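Local coordinates for protein platelet aggregation factor Sm-hPAF (Streptococcus mitis, PDB 4GWI) that recognises fucosylated Lewis-type glycans through this F-type lectin domain of lectinolysin, a toxin thought to form pores in cholesterol-containing host membranes, at residues A[102-107]-A[113-118]; A[89-94]-A[98-103]. The protein carries 2 engineered substitutions. One frame throughout, in Å; residues are numbered along the deposited sequence.

Interaction 1 (A[102-107]-A[113-118]); sequences QHFDSL and LEVFFT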
loop_
_atom_site.group_PDB
_atom_site.type_symbol
_atom_site.label_atom_id
_atom_site.label_comp_id
_atom_site.label_asym_id
_atom_site.label_seq_id
_atom_site.Cartn_x
_atom_site.Cartn_y
_atom_site.Cartn_z
ATOM N N GLN A 102 4.246 -11.086 -0.734
ATOM C CA GLN A 102 3.080 -11.907 -0.361
ATOM C C GLN A 102 1.965 -11.581 -1.299
ATOM O O GLN A 102 1.750 -10.412 -1.654
ATOM C CB GLN A 102 2.629 -11.582 1.038
ATOM C CG GLN A 102 3.612 -12.163 2.052
ATOM C CD GLN A 102 3.255 -11.876 3.504
ATOM O OE1 GLN A 102 2.091 -12.034 3.899
ATOM N NE2 GLN A 102 4.289 -11.527 4.336
ATOM N N HIS A 103 1.255 -12.596 -1.736
ATOM C CA HIS A 103 0.134 -12.459 -2.630
ATOM C C HIS A 103 -1.192 -12.605 -1.901
ATOM O O HIS A 103 -1.333 -13.428 -0.972
ATOM C CB HIS A 103 0.237 -13.570 -3.678
ATOM C CG HIS A 103 -0.966 -13.592 -4.607
ATOM N ND1 HIS A 103 -1.125 -12.677 -5.589
ATOM C CD2 HIS A 103 -2.112 -14.392 -4.596
ATOM C CE1 HIS A 103 -2.325 -12.925 -6.231
ATOM N NE2 HIS A 103 -2.933 -13.941 -5.596
ATOM N N PHE A 104 -2.188 -11.820 -2.325
ATOM C CA PHE A 104 -3.546 -11.852 -1.751
ATOM C C PHE A 104 -4.608 -11.892 -2.784
ATOM O O PHE A 104 -4.581 -11.158 -3.749
ATOM C CB PHE A 104 -3.823 -10.612 -0.851
ATOM C CG PHE A 104 -2.847 -10.534 0.281
ATOM C CD1 PHE A 104 -3.117 -11.236 1.459
ATOM C CD2 PHE A 104 -1.579 -9.908 0.093
ATOM C CE1 PHE A 104 -2.159 -11.317 2.507
ATOM C CE2 PHE A 104 -0.673 -9.992 1.142
ATOM C CZ PHE A 104 -0.948 -10.654 2.314
ATOM N N ASP A 105 -5.582 -12.782 -2.605
ATOM C CA ASP A 105 -6.662 -12.819 -3.575
ATOM C C ASP A 105 -7.658 -11.708 -3.319
ATOM O O ASP A 105 -8.116 -11.119 -4.271
ATOM C CB ASP A 105 -7.444 -14.141 -3.402
ATOM C CG ASP A 105 -6.658 -15.355 -3.852
ATOM O OD1 ASP A 105 -5.781 -15.248 -4.757
ATOM O OD2 ASP A 105 -6.980 -16.442 -3.305
ATOM N N SER A 106 -7.997 -11.418 -2.072
ATOM C CA SER A 106 -9.089 -10.513 -1.736
ATOM C C SER A 106 -8.824 -9.952 -0.373
ATOM O O SER A 106 -7.990 -10.475 0.334
ATOM C CB SER A 106 -10.390 -11.342 -1.561
ATOM O OG SER A 106 -11.485 -10.573 -1.885
ATOM N N LEU A 107 -9.566 -8.896 -0.008
ATOM C CA LEU A 107 -9.651 -8.487 1.375
ATOM C C LEU A 107 -10.944 -9.093 2.022
ATOM O O LEU A 107 -11.198 -8.861 3.232
ATOM C CB LEU A 107 -9.770 -6.965 1.442
ATOM C CG LEU A 107 -8.449 -6.277 1.746
ATOM C CD1 LEU A 107 -7.491 -6.540 0.593
ATOM C CD2 LEU A 107 -8.628 -4.771 1.978
ATOM N N LEU A 113 -6.360 -4.685 5.566
ATOM C CA LEU A 113 -5.584 -5.981 5.490
ATOM C C LEU A 113 -4.333 -5.748 6.275
ATOM O O LEU A 113 -3.569 -4.782 6.033
ATOM C CB LEU A 113 -5.245 -6.353 4.033
ATOM C CG LEU A 113 -4.250 -7.536 3.932
ATOM C CD1 LEU A 113 -4.894 -8.804 4.501
ATOM C CD2 LEU A 113 -3.806 -7.699 2.450
ATOM N N GLU A 114 -4.010 -6.625 7.233
ATOM C CA GLU A 114 -2.739 -6.524 7.931
ATOM C C GLU A 114 -1.785 -7.599 7.385
ATOM O O GLU A 114 -2.133 -8.822 7.326
ATOM C CB GLU A 114 -2.901 -6.862 9.453
ATOM C CG GLU A 114 -3.660 -5.695 10.167
ATOM C CD GLU A 114 -3.787 -5.881 11.672
ATOM O OE1 GLU A 114 -3.661 -7.016 12.163
ATOM O OE2 GLU A 114 -4.017 -4.857 12.339
ATOM N N VAL A 115 -0.636 -7.127 6.898
ATOM C CA VAL A 115 0.348 -8.087 6.281
ATOM C C VAL A 115 1.543 -8.108 7.208
ATOM O O VAL A 115 2.138 -7.087 7.577
ATOM C CB VAL A 115 0.760 -7.508 4.922
ATOM C CG1 VAL A 115 1.709 -8.553 4.259
ATOM C CG2 VAL A 115 -0.437 -7.243 4.019
ATOM N N PHE A 116 1.943 -9.306 7.646
ATOM C CA PHE A 116 3.071 -9.428 8.568
ATOM C C PHE A 116 4.329 -9.964 7.872
ATOM O O PHE A 116 4.162 -10.915 7.088
ATOM C CB PHE A 116 2.673 -10.378 9.721
ATOM C CG PHE A 116 1.602 -9.743 10.627
ATOM C CD1 PHE A 116 2.040 -8.941 11.647
ATOM C CD2 PHE A 116 0.257 -10.019 10.397
ATOM C CE1 PHE A 116 1.096 -8.325 12.505
ATOM C CE2 PHE A 116 -0.707 -9.384 11.275
ATOM C CZ PHE A 116 -0.234 -8.565 12.282
ATOM N N PHE A 117 5.458 -9.279 8.099
ATOM C CA PHE A 117 6.731 -9.746 7.514
ATOM C C PHE A 117 7.670 -10.186 8.577
ATOM O O PHE A 117 7.616 -9.702 9.697
ATOM C CB PHE A 117 7.330 -8.606 6.739
ATOM C CG PHE A 117 6.628 -8.360 5.404
ATOM C CD1 PHE A 117 6.832 -9.118 4.300
ATOM C CD2 PHE A 117 5.662 -7.314 5.300
ATOM C CE1 PHE A 117 6.215 -8.909 3.053
ATOM C CE2 PHE A 117 5.062 -7.093 4.064
ATOM C CZ PHE A 117 5.270 -7.876 2.946
ATOM N N THR A 118 8.539 -11.183 8.209
ATOM C CA THR A 118 9.412 -11.782 9.263
ATOM C C THR A 118 10.714 -11.025 9.347
ATOM O O THR A 118 11.723 -11.365 8.674
ATOM C CB THR A 118 9.665 -13.236 8.943
ATOM O OG1 THR A 118 8.402 -13.917 8.705
ATOM C CG2 THR A 118 10.333 -13.914 10.128
HETATM O O HOH W 1 0.866 -11.706 6.396
#
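The amide of Gln102 reaches across to the backbone of Phe116 and engages both its N and its O, one through water and one directly, much as a neighbouring strand might. NE2 of Gln102 donates to O of Phe116 over 2.8 Å in a nearly straight bond (N-H...O 167°). The acceptor lies in the plane of the amide, whereas the nitrogen sits above the carbonyl plane of Phe116 and off its lone pairs. On the other branch, water 1 donates to OE1 of Gln102 and accepts from N of Phe116, 2.9 Å away. These bonds define which end of the amide is nitrogen and hold its rotation. The same NE2 rides over one face of the Phe117 ring, 3.4 Å above its plane and displaced toward the rim, with the amide tilted against the ring, while OE1 brushes CG1 of Val115.

Farther along, the contact becomes apolar. Leu113 places CD2 over the centre of the Phe104 ring as a CH-pi contact, 3.7 Å from the centroid; its CG stands opposite the backbone N (chi1 170°), and this sends the branch toward the ring. Val115 adds CG2 obliquely beside CZ of Phe104 at 3.8 Å. In the loop that follows Phe104, CG of Leu107 rests against CB of Leu113, and Phe87 of strand 87-92 packs on both leucines.

The short strand axes stay 9.6 Å apart and run nearly antiparallel, at 159°, too far for direct backbone pairing. Val115 instead pairs with Val70, and Phe104 with Phe87, each within its own sheet. Side chains meeting between two such sheets are the hallmark of a beta-sandwich, here the F-type lectin, or F5/8 type C, fold.

Interaction 2 (A[89-94]-A[98-103]); sequences VVLLNE and EVARQH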
loop_
_atom_site.group_PDB
_atom_site.type_symbol
_atom_site.label_atom_id
_atom_site.label_comp_id
_atom_site.label_asym_id
_atom_site.label_seq_id
_atom_site.Cartn_x
_atom_site.Cartn_y
_atom_site.Cartn_z
ATOM N N VAL A 89 1.965 -7.603 -2.137
ATOM C CA VAL A 89 2.676 -6.562 -1.284
ATOM C C VAL A 89 4.130 -6.967 -1.306
ATOM O O VAL A 89 4.480 -8.138 -0.964
ATOM C CB VAL A 89 2.099 -6.537 0.127
ATOM C CG1 VAL A 89 2.792 -5.463 1.005
ATOM C CG2 VAL A 89 0.576 -6.240 0.068
ATOM N N VAL A 90 4.986 -6.036 -1.657
ATOM C CA VAL A 90 6.394 -6.327 -1.954
ATOM C C VAL A 90 7.241 -5.410 -1.116
ATOM O O VAL A 90 6.965 -4.193 -0.913
ATOM C CB VAL A 90 6.706 -6.016 -3.433
ATOM C CG1 VAL A 90 8.073 -6.588 -3.802
ATOM C CG2 VAL A 90 5.657 -6.671 -4.337
ATOM N N LEU A 91 8.320 -5.979 -0.559
ATOM C CA LEU A 91 9.331 -5.175 0.101
ATOM C C LEU A 91 10.596 -5.165 -0.761
ATOM O O LEU A 91 10.972 -6.233 -1.242
ATOM C CB LEU A 91 9.683 -5.732 1.471
ATOM C CG LEU A 91 8.539 -5.863 2.536
ATOM C CD1 LEU A 91 9.101 -6.344 3.859
ATOM C CD2 LEU A 91 7.867 -4.472 2.629
ATOM N N LEU A 92 11.200 -4.022 -0.948
ATOM C CA LEU A 92 12.422 -3.910 -1.780
ATOM C C LEU A 92 13.528 -3.330 -0.919
ATOM O O LEU A 92 13.331 -2.473 -0.056
ATOM C CB LEU A 92 12.248 -2.950 -2.968
ATOM C CG LEU A 92 11.020 -3.154 -3.800
ATOM C CD1 LEU A 92 11.194 -2.080 -4.909
ATOM C CD2 LEU A 92 11.026 -4.507 -4.425
ATOM N N ASN A 93 14.762 -3.799 -1.186
ATOM C CA ASN A 93 15.916 -3.184 -0.536
ATOM C C ASN A 93 16.322 -1.833 -1.187
ATOM O O ASN A 93 15.651 -1.306 -2.111
ATOM C CB ASN A 93 17.113 -4.225 -0.491
ATOM C CG ASN A 93 17.747 -4.465 -1.861
ATOM O OD1 ASN A 93 18.577 -5.482 -1.978
ATOM N ND2 ASN A 93 17.392 -3.796 -2.892
ATOM N N GLU A 94 17.420 -1.232 -0.730
ATOM C CA GLU A 94 17.831 0.066 -1.220
ATOM C C GLU A 94 18.179 0.105 -2.664
ATOM O O GLU A 94 18.088 1.115 -3.355
ATOM C CB GLU A 94 19.006 0.581 -0.332
ATOM C CG GLU A 94 19.437 2.006 -0.724
ATOM C CD GLU A 94 20.685 2.093 -1.601
ATOM O OE1 GLU A 94 21.055 1.104 -2.320
ATOM O OE2 GLU A 94 21.297 3.199 -1.571
ATOM N N GLU A 98 13.785 -7.174 -4.797
ATOM C CA GLU A 98 12.787 -7.774 -3.892
ATOM C C GLU A 98 13.405 -8.534 -2.745
ATOM O O GLU A 98 14.321 -9.413 -2.945
ATOM C CB GLU A 98 11.939 -8.702 -4.735
ATOM C CG GLU A 98 10.950 -9.493 -3.986
ATOM C CD GLU A 98 10.220 -10.547 -4.931
ATOM O OE1 GLU A 98 9.966 -10.247 -6.081
ATOM O OE2 GLU A 98 9.945 -11.637 -4.436
ATOM N N VAL A 99 12.995 -8.224 -1.518
ATOM C CA VAL A 99 13.381 -9.035 -0.375
ATOM C C VAL A 99 12.218 -9.798 0.247
ATOM O O VAL A 99 12.462 -10.749 1.046
ATOM C CB VAL A 99 14.132 -8.228 0.700
ATOM C CG1 VAL A 99 15.380 -7.508 0.156
ATOM C CG2 VAL A 99 13.282 -7.138 1.329
ATOM N N ALA A 100 10.964 -9.414 -0.114
ATOM C CA ALA A 100 9.849 -10.252 0.350
ATOM C C ALA A 100 8.657 -9.955 -0.507
ATOM O O ALA A 100 8.602 -8.873 -1.060
ATOM C CB ALA A 100 9.534 -9.950 1.853
ATOM N N ARG A 101 7.730 -10.886 -0.614
ATOM C CA ARG A 101 6.548 -10.723 -1.471
ATOM C C ARG A 101 5.473 -11.623 -0.928
ATOM O O ARG A 101 5.730 -12.794 -0.643
ATOM C CB ARG A 101 6.894 -11.081 -2.952
ATOM C CG ARG A 101 5.697 -11.013 -3.871
ATOM C CD ARG A 101 6.073 -11.398 -5.336
ATOM N NE ARG A 101 7.089 -10.540 -5.856
ATOM C CZ ARG A 101 6.885 -9.444 -6.618
ATOM N NH1 ARG A 101 5.650 -9.075 -6.955
ATOM N NH2 ARG A 101 7.957 -8.716 -7.020
ATOM N N GLN A 102 4.246 -11.086 -0.734
ATOM C CA GLN A 102 3.080 -11.907 -0.361
ATOM C C GLN A 102 1.965 -11.581 -1.299
ATOM O O GLN A 102 1.750 -10.412 -1.654
ATOM C CB GLN A 102 2.629 -11.582 1.038
ATOM C CG GLN A 102 3.612 -12.163 2.052
ATOM C CD GLN A 102 3.255 -11.876 3.504
ATOM O OE1 GLN A 102 2.091 -12.034 3.899
ATOM N NE2 GLN A 102 4.289 -11.527 4.336
ATOM N N HIS A 103 1.255 -12.596 -1.736
ATOM C CA HIS A 103 0.134 -12.459 -2.630
ATOM C C HIS A 103 -1.192 -12.605 -1.901
ATOM O O HIS A 103 -1.333 -13.428 -0.972
ATOM C CB HIS A 103 0.237 -13.570 -3.678
ATOM C CG HIS A 103 -0.966 -13.592 -4.607
ATOM N ND1 HIS A 103 -1.125 -12.677 -5.589
ATOM C CD2 HIS A 103 -2.112 -14.392 -4.596
ATOM C CE1 HIS A 103 -2.325 -12.925 -6.231
ATOM N NE2 HIS A 103 -2.933 -13.941 -5.596
#
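Backbone hydrogen bonds between Val89-Leu91 and Val99-Gln102 set up this antiparallel hairpin. Val89 and Gln102 form a reciprocal pair, with N of Val89 giving to O of Gln102 over 2.9 Å and the return bond from N of Gln102 to O of Val89 about as short. Next, N of Leu91 donates to O of Ala100. The carbonyl of Leu91 then serves two donors: N of Val99 at 2.9 Å and, more weakly, N of Ala100 at 3.4 Å. Two residues facing one is a classic beta bulge, and it moves the register by one before Leu92 meets Glu98. CA-H...O contacts fill in between, among them CA of Arg101 to O of Val89.

Apolar contacts differ on the two faces. CD1 of Leu91 meets CB of Ala100 at 4.1 Å, and CB of Leu91 touches CG2 of Val99. That face turns toward strand 112-117. On the other face, CD2 of Leu92 sits 3.7 Å from CA of Glu98.

The charged contacts share the face of Val90. Arg101 starts out extended, with CG opposite the backbone N (chi1 177°), then bends at chi3 (-59°), and one face of its guanidinium comes to lie over CG2 of Val90, offset toward the rim. NH2 of Arg101 makes a salt bridge of 2.7 Å to OE1 of Glu98, which it meets from above the carboxylate plane; the bond from NE to the same oxygen is weak. NH1 has further acidic partners in Asp88 and Glu128.

Glu98 thus holds the guanidinium at its edge, Asp88 and Glu128 take NH1, and a valine methyl covers a face; together they would restrain the group's orientation, and the acidic partners probably offset its charge.

Overall arrangement
Strand 98-104 is common to both interactions, which share Gln102 and His103 and have centres about 12 Å apart. Along the chain, 89-94 comes first, turns into 98-103, and runs on through 102-107 to 113-118. Interaction 2 is thus the hairpin at the edge of the five-stranded sheet, and interaction 1 spans from that outermost strand to the opposing sheet. They meet at Phe117, whose CG lies 3.5 Å from CD1 of Leu91 and whose CE1 lies 3.7 Å from CB of Ala100. Pairing within one sheet and packing between two therefore converge on one aromatic ring, joining the two layers of the lectin domain.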